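Local coordinates for BIFUNCTIONAL PROTEIN Proline utilization A (PutA) (Corynebacterium freiburgense, PDB 5UX5), which catalyses the two-step oxidation of proline to glutamate, pairing an FAD-dependent proline dehydrogenase with an NAD-dependent aldehyde dehydrogenase in one chain, at residues V980-E985 with L1001-T1006; L995-E1000 with L1053-E1058. One frame throughout, in Å; residues are numbered along the deposited sequence.

Contact 1 (V980-E985 with L1001-T1006)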
ATOM      1  N   VAL A 980     -25.322 -27.667 -21.106  1.00 38.33           N
ATOM      2  CA  VAL A 980     -25.684 -27.921 -22.493  1.00 36.19           C
ATOM      3  C   VAL A 980     -25.358 -29.361 -22.859  1.00 37.14           C
ATOM      4  O   VAL A 980     -24.235 -29.828 -22.626  1.00 38.83           O
ATOM      5  CB  VAL A 980     -24.961 -26.967 -23.448  1.00 35.96           C
ATOM      6  CG1 VAL A 980     -25.376 -27.294 -24.862  1.00 32.35           C
ATOM      7  CG2 VAL A 980     -25.346 -25.580 -23.124  1.00 46.02           C
ATOM      8  N   GLY A 981     -26.341 -30.072 -23.397  1.00 37.03           N
ATOM      9  CA  GLY A 981     -26.147 -31.445 -23.815  1.00 31.08           C
ATOM     10  C   GLY A 981     -26.961 -32.391 -22.965  1.00 35.00           C
ATOM     11  O   GLY A 981     -27.526 -32.022 -21.935  1.00 41.35           O
ATOM     12  N   ASP A 982     -27.000 -33.647 -23.405  1.00 45.14           N
ATOM     13  CA  ASP A 982     -27.780 -34.673 -22.710  1.00 54.35           C
ATOM     14  C   ASP A 982     -26.900 -35.874 -22.425  1.00 46.67           C
ATOM     15  O   ASP A 982     -26.396 -36.522 -23.351  1.00 48.57           O
ATOM     16  CB  ASP A 982     -29.028 -35.079 -23.501  1.00 61.14           C
ATOM     17  CG  ASP A 982     -30.052 -33.938 -23.600  1.00 74.43           C
ATOM     18  OD1 ASP A 982     -30.338 -33.254 -22.578  1.00 68.81           O
ATOM     19  OD2 ASP A 982     -30.559 -33.712 -24.718  1.00 85.54           O
ATOM     20  N   ASP A 983     -26.705 -36.150 -21.139  1.00 39.14           N
ATOM     21  CA  ASP A 983     -25.954 -37.304 -20.677  1.00 35.24           C
ATOM     22  C   ASP A 983     -26.230 -37.470 -19.197  1.00 43.21           C
ATOM     23  O   ASP A 983     -25.717 -36.696 -18.383  1.00 51.61           O
ATOM     24  CB  ASP A 983     -24.468 -37.135 -20.951  1.00 40.91           C
ATOM     25  CG  ASP A 983     -23.674 -38.359 -20.580  1.00 47.11           C
ATOM     26  OD1 ASP A 983     -23.742 -38.802 -19.413  1.00 51.20           O
ATOM     27  OD2 ASP A 983     -22.985 -38.890 -21.461  1.00 52.83           O
ATOM     28  N   GLU A 984     -27.051 -38.463 -18.841  1.00 47.40           N
ATOM     29  CA  GLU A 984     -27.540 -38.544 -17.469  1.00 46.16           C
ATOM     30  C   GLU A 984     -26.400 -38.726 -16.472  1.00 46.37           C
ATOM     31  O   GLU A 984     -26.378 -38.084 -15.413  1.00 40.84           O
ATOM     32  CB  GLU A 984     -28.551 -39.671 -17.329  1.00 41.22           C
ATOM     33  CG  GLU A 984     -29.441 -39.502 -16.116  1.00 54.34           C
ATOM     34  CD  GLU A 984     -30.042 -40.822 -15.627  1.00 62.19           C
ATOM     35  OE1 GLU A 984     -30.190 -41.769 -16.453  1.00 52.96           O
ATOM     36  OE2 GLU A 984     -30.353 -40.902 -14.407  1.00 62.61           O
ATOM     37  N   GLU A 985     -25.427 -39.570 -16.802  1.00 43.92           N
ATOM     38  CA  GLU A 985     -24.370 -39.822 -15.837  1.00 39.64           C
ATOM     39  C   GLU A 985     -23.582 -38.547 -15.565  1.00 35.33           C
ATOM     40  O   GLU A 985     -23.371 -38.185 -14.406  1.00 38.90           O
ATOM     41  CB  GLU A 985     -23.463 -40.954 -16.314  1.00 33.03           C
ATOM     42  CG  GLU A 985     -22.205 -41.025 -15.506  1.00 41.15           C
ATOM     43  CD  GLU A 985     -21.436 -42.322 -15.674  1.00 52.99           C
ATOM     44  OE1 GLU A 985     -21.085 -42.696 -16.817  1.00 54.75           O
ATOM     45  OE2 GLU A 985     -21.169 -42.958 -14.637  1.00 56.52           O
ATOM     46  N   LEU A1001     -28.394 -25.683 -11.139  1.00 37.85           N
ATOM     47  CA  LEU A1001     -28.187 -26.124 -12.512  1.00 32.68           C
ATOM     48  C   LEU A1001     -29.404 -25.735 -13.349  1.00 34.45           C
ATOM     49  O   LEU A1001     -30.542 -25.929 -12.913  1.00 35.38           O
ATOM     50  CB  LEU A1001     -27.969 -27.627 -12.559  1.00 32.57           C
ATOM     51  CG  LEU A1001     -26.803 -28.063 -11.709  1.00 31.66           C
ATOM     52  CD1 LEU A1001     -26.669 -29.562 -11.700  1.00 36.62           C
ATOM     53  CD2 LEU A1001     -25.592 -27.467 -12.291  1.00 30.38           C
ATOM     54  N   ARG A1002     -29.166 -25.138 -14.517  1.00 35.16           N
ATOM     55  CA  ARG A1002     -30.221 -24.818 -15.477  1.00 39.54           C
ATOM     56  C   ARG A1002     -29.868 -25.444 -16.815  1.00 44.26           C
ATOM     57  O   ARG A1002     -28.796 -25.156 -17.363  1.00 45.95           O
ATOM     58  CB  ARG A1002     -30.420 -23.309 -15.649  1.00 34.77           C
ATOM     59  CG  ARG A1002     -31.097 -22.631 -14.516  1.00 35.64           C
ATOM     60  CD  ARG A1002     -31.353 -21.176 -14.855  1.00 46.25           C
ATOM     61  NE  ARG A1002     -31.553 -20.367 -13.655  1.00 54.01           N
ATOM     62  CZ  ARG A1002     -31.362 -19.054 -13.608  1.00 56.33           C
ATOM     63  NH1 ARG A1002     -30.971 -18.415 -14.701  1.00 65.23           N
ATOM     64  NH2 ARG A1002     -31.553 -18.379 -12.477  1.00 48.50           N
ATOM     65  N   LYS A1003     -30.749 -26.323 -17.316  1.00 41.78           N
ATOM     66  CA  LYS A1003     -30.575 -26.902 -18.642  1.00 45.97           C
ATOM     67  C   LYS A1003     -30.843 -25.839 -19.695  1.00 46.94           C
ATOM     68  O   LYS A1003     -31.682 -24.961 -19.506  1.00 52.29           O
ATOM     69  CB  LYS A1003     -31.494 -28.110 -18.845  1.00 51.20           C
ATOM     70  CG  LYS A1003     -30.756 -29.458 -18.711  1.00 56.92           C
ATOM     71  CD  LYS A1003     -31.715 -30.637 -18.677  1.00 66.96           C
ATOM     72  CE  LYS A1003     -31.000 -31.946 -18.345  1.00 70.41           C
ATOM     73  NZ  LYS A1003     -30.047 -32.381 -19.416  1.00 69.06           N
ATOM     74  N   LEU A1004     -30.057 -25.865 -20.767  1.00 49.13           N
ATOM     75  CA  LEU A1004     -30.045 -24.798 -21.756  1.00 48.07           C
ATOM     76  C   LEU A1004     -30.109 -25.406 -23.145  1.00 60.42           C
ATOM     77  O   LEU A1004     -29.362 -26.341 -23.448  1.00 60.02           O
ATOM     78  CB  LEU A1004     -28.787 -23.945 -21.624  1.00 41.79           C
ATOM     79  CG  LEU A1004     -28.640 -22.720 -22.526  1.00 36.76           C
ATOM     80  CD1 LEU A1004     -29.385 -21.499 -21.984  1.00 34.45           C
ATOM     81  CD2 LEU A1004     -27.180 -22.437 -22.684  1.00 32.29           C
ATOM     82  N   GLU A1005     -30.992 -24.875 -23.981  1.00 70.97           N
ATOM     83  CA  GLU A1005     -31.156 -25.318 -25.358  1.00 76.02           C
ATOM     84  C   GLU A1005     -30.480 -24.344 -26.324  1.00 84.64           C
ATOM     85  O   GLU A1005     -30.005 -23.267 -25.940  1.00 91.16           O
ATOM     86  CB  GLU A1005     -32.646 -25.442 -25.687  1.00 77.04           C
ATOM     87  CG  GLU A1005     -33.419 -26.379 -24.769  1.00 80.82           C
ATOM     88  CD  GLU A1005     -33.802 -27.687 -25.461  1.00 77.84           C
ATOM     89  OE1 GLU A1005     -32.993 -28.650 -25.440  1.00 68.28           O
ATOM     90  OE2 GLU A1005     -34.914 -27.736 -26.038  1.00 77.52           O
ATOM     91  N   THR A1006     -30.430 -24.735 -27.599  1.00 81.26           N
ATOM     92  CA  THR A1006     -30.004 -23.795 -28.625  1.00 76.85           C
ATOM     93  C   THR A1006     -31.052 -22.696 -28.739  1.00 75.50           C
ATOM     94  O   THR A1006     -32.258 -22.962 -28.673  1.00 77.99           O
ATOM     95  CB  THR A1006     -29.840 -24.484 -29.987  1.00 74.31           C
ATOM     96  OG1 THR A1006     -29.273 -25.791 -29.821  1.00 76.77           O
ATOM     97  CG2 THR A1006     -28.932 -23.669 -30.897  1.00 72.12           C
TER
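Val980 and Leu1004 bring the two backbones closest, with CA of Val980 5.4 Å from CA of Leu1004, where strand 965-980 ends beside the parallel strand 1000-1003. Beyond this pair the chains part: 980-985 turns through Gly981 into helix 984-997, while 1001-1006 runs on into a loop. Most of the 185 Å² buried here comes from two side-chain contacts, one apolar and one charged, with a smaller share from the backbone of Gly981.

The apolar one is a branch-to-branch touch, CG2 of Val980 lying 3.7 Å from CD2 of Leu1004, with the two side chains slanting past each other. Both residues are buried, and both also pack on Ile1016 of strand 1015-1018. Leu1004 holds CG trans to its own backbone N (chi1 -176°), and from there its CD2 branch reaches the valine methyl.

The charged contact lies on the exposed side. The lysine chain of Lys1003 runs extended until it bends at its last torsion (chi4 -67°), bringing NZ within 3.3 Å of OD1 of Asp982, a salt bridge whose hydrogen bond is weak. The two side chains meet at about a right angle. NZ of Lys1003 is also 3.6 Å from O of Gly981, and Lys1003 forms a cation-pi contact with Phe987 on the helix.

Gly981 has phi 114°, a backbone shape that by itself favours glycine, and it makes the turn out of the strand. Asp983 then serves as N-cap, its OD1 accepting from N of Gln986. The strand-helix-strand order and the parallel pairing identify a beta-alpha-beta unit. Chemically, the contact joins the end of its first strand and the turn that follows to the end of its second: the apolar pair is buried, while the salt bridge links exposed residues, where solvent would be expected to weaken it.

Contact 2 (L995-E1000 with L1053-E1058)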
ATOM      1  N   LEU A 995     -24.790 -30.019  -5.299  1.00 42.70           N
ATOM      2  CA  LEU A 995     -25.295 -30.281  -3.955  1.00 43.83           C
ATOM      3  C   LEU A 995     -24.330 -29.766  -2.902  1.00 47.49           C
ATOM      4  O   LEU A 995     -24.754 -29.368  -1.816  1.00 53.63           O
ATOM      5  CB  LEU A 995     -25.542 -31.777  -3.783  1.00 40.99           C
ATOM      6  CG  LEU A 995     -26.111 -32.304  -2.468  1.00 43.00           C
ATOM      7  CD1 LEU A 995     -27.419 -31.654  -2.170  1.00 36.66           C
ATOM      8  CD2 LEU A 995     -26.308 -33.826  -2.572  1.00 39.14           C
ATOM      9  N   ARG A 996     -23.038 -29.733  -3.226  1.00 42.28           N
ATOM     10  CA  ARG A 996     -21.997 -29.363  -2.283  1.00 38.00           C
ATOM     11  C   ARG A 996     -21.741 -27.864  -2.259  1.00 38.88           C
ATOM     12  O   ARG A 996     -21.392 -27.319  -1.201  1.00 37.12           O
ATOM     13  CB  ARG A 996     -20.707 -30.124  -2.628  1.00 32.54           C
ATOM     14  CG  ARG A 996     -19.486 -29.736  -1.819  1.00 29.34           C
ATOM     15  CD  ARG A 996     -18.270 -30.575  -2.143  1.00 28.69           C
ATOM     16  NE  ARG A 996     -18.492 -32.011  -1.982  1.00 33.79           N
ATOM     17  CZ  ARG A 996     -18.295 -32.682  -0.844  1.00 40.48           C
ATOM     18  NH1 ARG A 996     -17.884 -32.040   0.238  1.00 45.62           N
ATOM     19  NH2 ARG A 996     -18.515 -33.992  -0.779  1.00 38.13           N
ATOM     20  N   THR A 997     -21.877 -27.185  -3.398  1.00 32.58           N
ATOM     21  CA  THR A 997     -21.641 -25.753  -3.441  1.00 36.57           C
ATOM     22  C   THR A 997     -22.915 -24.938  -3.304  1.00 44.76           C
ATOM     23  O   THR A 997     -22.833 -23.737  -2.998  1.00 55.51           O
ATOM     24  CB  THR A 997     -20.910 -25.360  -4.727  1.00 31.79           C
ATOM     25  OG1 THR A 997     -21.715 -25.700  -5.858  1.00 30.54           O
ATOM     26  CG2 THR A 997     -19.606 -26.078  -4.810  1.00 33.37           C
ATOM     27  N   GLY A 998     -24.078 -25.564  -3.485  1.00 33.25           N
ATOM     28  CA  GLY A 998     -25.338 -24.851  -3.510  1.00 33.18           C
ATOM     29  C   GLY A 998     -25.729 -24.247  -4.846  1.00 37.29           C
ATOM     30  O   GLY A 998     -26.747 -23.552  -4.914  1.00 49.16           O
ATOM     31  N   THR A 999     -24.953 -24.479  -5.900  1.00 32.94           N
ATOM     32  CA  THR A 999     -25.244 -23.922  -7.210  1.00 30.79           C
ATOM     33  C   THR A 999     -26.539 -24.507  -7.766  1.00 31.93           C
ATOM     34  O   THR A 999     -26.934 -25.629  -7.444  1.00 32.53           O
ATOM     35  CB  THR A 999     -24.099 -24.237  -8.171  1.00 32.52           C
ATOM     36  OG1 THR A 999     -22.883 -23.700  -7.655  1.00 36.06           O
ATOM     37  CG2 THR A 999     -24.350 -23.668  -9.526  1.00 30.09           C
ATOM     38  N   GLU A1000     -27.226 -23.702  -8.564  1.00 34.47           N
ATOM     39  CA  GLU A1000     -28.412 -24.107  -9.296  1.00 33.44           C
ATOM     40  C   GLU A1000     -27.975 -24.501 -10.692  1.00 34.15           C
ATOM     41  O   GLU A1000     -27.194 -23.779 -11.315  1.00 39.01           O
ATOM     42  CB  GLU A1000     -29.427 -22.972  -9.346  1.00 34.50           C
ATOM     43  CG  GLU A1000     -30.707 -23.282 -10.075  1.00 51.73           C
ATOM     44  CD  GLU A1000     -31.529 -22.038 -10.431  1.00 55.21           C
ATOM     45  OE1 GLU A1000     -32.720 -22.212 -10.759  1.00 60.38           O
ATOM     46  OE2 GLU A1000     -31.002 -20.901 -10.391  1.00 56.04           O
ATOM     47  N   LEU A1053     -13.884 -26.225  -9.722  1.00 29.21           N
ATOM     48  CA  LEU A1053     -13.586 -24.815  -9.984  1.00 28.32           C
ATOM     49  C   LEU A1053     -14.709 -24.183 -10.797  1.00 33.63           C
ATOM     50  O   LEU A1053     -15.007 -22.996 -10.637  1.00 37.51           O
ATOM     51  CB  LEU A1053     -12.221 -24.653 -10.675  1.00 21.80           C
ATOM     52  CG  LEU A1053     -10.970 -24.975  -9.826  1.00 23.76           C
ATOM     53  CD1 LEU A1053      -9.673 -24.974 -10.599  1.00 21.09           C
ATOM     54  CD2 LEU A1053     -10.810 -24.072  -8.655  1.00 24.77           C
ATOM     55  N   HIS A1054     -15.382 -24.981 -11.627  1.00 32.33           N
ATOM     56  CA  HIS A1054     -16.508 -24.510 -12.418  1.00 27.01           C
ATOM     57  C   HIS A1054     -17.698 -24.115 -11.560  1.00 34.49           C
ATOM     58  O   HIS A1054     -18.602 -23.426 -12.058  1.00 24.81           O
ATOM     59  CB  HIS A1054     -16.926 -25.591 -13.416  1.00 23.91           C
ATOM     60  CG  HIS A1054     -15.822 -26.022 -14.321  1.00 23.38           C
ATOM     61  ND1 HIS A1054     -15.572 -27.345 -14.618  1.00 25.50           N
ATOM     62  CD2 HIS A1054     -14.906 -25.304 -15.012  1.00 29.35           C
ATOM     63  CE1 HIS A1054     -14.540 -27.425 -15.438  1.00 25.49           C
ATOM     64  NE2 HIS A1054     -14.118 -26.198 -15.696  1.00 29.06           N
ATOM     65  N   PHE A1055     -17.703 -24.496 -10.282  1.00 30.77           N
ATOM     66  CA  PHE A1055     -18.820 -24.204  -9.396  1.00 27.58           C
ATOM     67  C   PHE A1055     -18.505 -23.133  -8.367  1.00 30.36           C
ATOM     68  O   PHE A1055     -19.329 -22.885  -7.478  1.00 36.26           O
ATOM     69  CB  PHE A1055     -19.268 -25.495  -8.712  1.00 28.81           C
ATOM     70  CG  PHE A1055     -19.856 -26.494  -9.666  1.00 30.54           C
ATOM     71  CD1 PHE A1055     -19.034 -27.238 -10.506  1.00 29.26           C
ATOM     72  CD2 PHE A1055     -21.220 -26.686  -9.735  1.00 29.67           C
ATOM     73  CE1 PHE A1055     -19.572 -28.149 -11.403  1.00 28.00           C
ATOM     74  CE2 PHE A1055     -21.759 -27.615 -10.620  1.00 33.92           C
ATOM     75  CZ  PHE A1055     -20.936 -28.340 -11.454  1.00 30.30           C
ATOM     76  N   LEU A1056     -17.342 -22.478  -8.475  1.00 34.00           N
ATOM     77  CA  LEU A1056     -16.813 -21.586  -7.442  1.00 26.98           C
ATOM     78  C   LEU A1056     -16.227 -20.308  -8.043  1.00 29.81           C
ATOM     79  O   LEU A1056     -15.638 -20.296  -9.131  1.00 29.36           O
ATOM     80  CB  LEU A1056     -15.730 -22.290  -6.607  1.00 23.62           C
ATOM     81  CG  LEU A1056     -16.163 -23.553  -5.854  1.00 24.20           C
ATOM     82  CD1 LEU A1056     -14.936 -24.326  -5.430  1.00 28.84           C
ATOM     83  CD2 LEU A1056     -17.030 -23.219  -4.652  1.00 24.97           C
ATOM     84  N   LYS A1057     -16.358 -19.234  -7.295  1.00 23.67           N
ATOM     85  CA  LYS A1057     -15.753 -17.956  -7.639  1.00 23.27           C
ATOM     86  C   LYS A1057     -14.653 -17.652  -6.626  1.00 25.93           C
ATOM     87  O   LYS A1057     -14.920 -17.542  -5.423  1.00 27.47           O
ATOM     88  CB  LYS A1057     -16.814 -16.852  -7.622  1.00 30.68           C
ATOM     89  CG  LYS A1057     -17.951 -16.986  -8.612  1.00 27.02           C
ATOM     90  CD  LYS A1057     -18.897 -15.803  -8.447  1.00 25.86           C
ATOM     91  CE  LYS A1057     -19.457 -15.794  -7.038  1.00 34.45           C
ATOM     92  NZ  LYS A1057     -20.696 -14.981  -6.853  1.00 45.64           N
ATOM     93  N   GLU A1058     -13.431 -17.477  -7.107  1.00 24.57           N
ATOM     94  CA  GLU A1058     -12.335 -17.180  -6.196  1.00 26.99           C
ATOM     95  C   GLU A1058     -12.502 -15.772  -5.635  1.00 29.72           C
ATOM     96  O   GLU A1058     -13.058 -14.886  -6.301  1.00 26.88           O
ATOM     97  CB  GLU A1058     -10.996 -17.303  -6.928  1.00 24.02           C
ATOM     98  CG  GLU A1058     -10.752 -18.683  -7.505  1.00 24.45           C
ATOM     99  CD  GLU A1058      -9.459 -18.796  -8.293  1.00 30.80           C
ATOM    100  OE1 GLU A1058      -9.193 -19.901  -8.847  1.00 27.85           O
ATOM    101  OE2 GLU A1058      -8.729 -17.785  -8.385  1.00 32.93           O
TER
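Thr997 and Thr999, on the two sides of the turn that ends helix 984-997, face Phe1055 at the end of a 3-10 turn; CA of Thr997 and CA of Phe1055 are 6.8 Å apart. The tightly packed part lies here, where Phe1055 and Leu1056 are buried. OG1 of Thr997 is 3.8 Å from CB of Phe1055, and CG2 of Thr997 meets CD2 of Leu1056 at 3.9 Å. Thr997 carries OG1 between its backbone N and carbonyl carbon (chi1 61°), which leaves the methyl to meet the leucine.

Thr999 comes to the edge of the Phe1055 ring, near the ring plane, with OG1 4.0 Å from CD2 of Phe1055. That hydroxyl is engaged by O of Leu974 on strand 965-980. OG1 of Thr997 has both O of Ala993, one helical turn back, and OG1 of Thr999, 2.9 Å away, within reach, and its proton cannot be assigned between them. The phenylalanine side chain also packs on Leu990 and Ala993 of the helix and on Leu977 of the strand.

The looser side is the turn after the helix, at Gly998 and on to Glu1000. Gly998, with phi 84°, is exposed and makes the reversal after the last helical residue, and Glu1000 beyond it is exposed too. No hydrogen bond joins the two segments, and their shared surface is 166 Å². The contact fits the C-terminal end of the helix against the start of strand 1056-1064; the threonine hydroxyls find backbone carbonyl partners outside the two segments, leaving van der Waals contact across them.

Contacts 1 and 2 sit at opposite ends of helix 984-997, their centres about 17 Å apart: 980-985 leads into it, and 995-1000 leaves it. Strand 1000-1003 follows at once, joining the second contact to the first along the chain. They also meet directly, CD2 of Leu1001 lying 4.2 Å from CE2 of Phe1055, so the aromatic residue of contact 2 packs toward the strand of contact 1. Strand 965-980 serves both, pairing in parallel with 1000-1003 and antiparallel with 1056-1064. The residues lining the FAD pocket all lie between 232 and 422 and those of the NAD pocket between 591 and 821, so no residue of either contact lines a cofactor pocket.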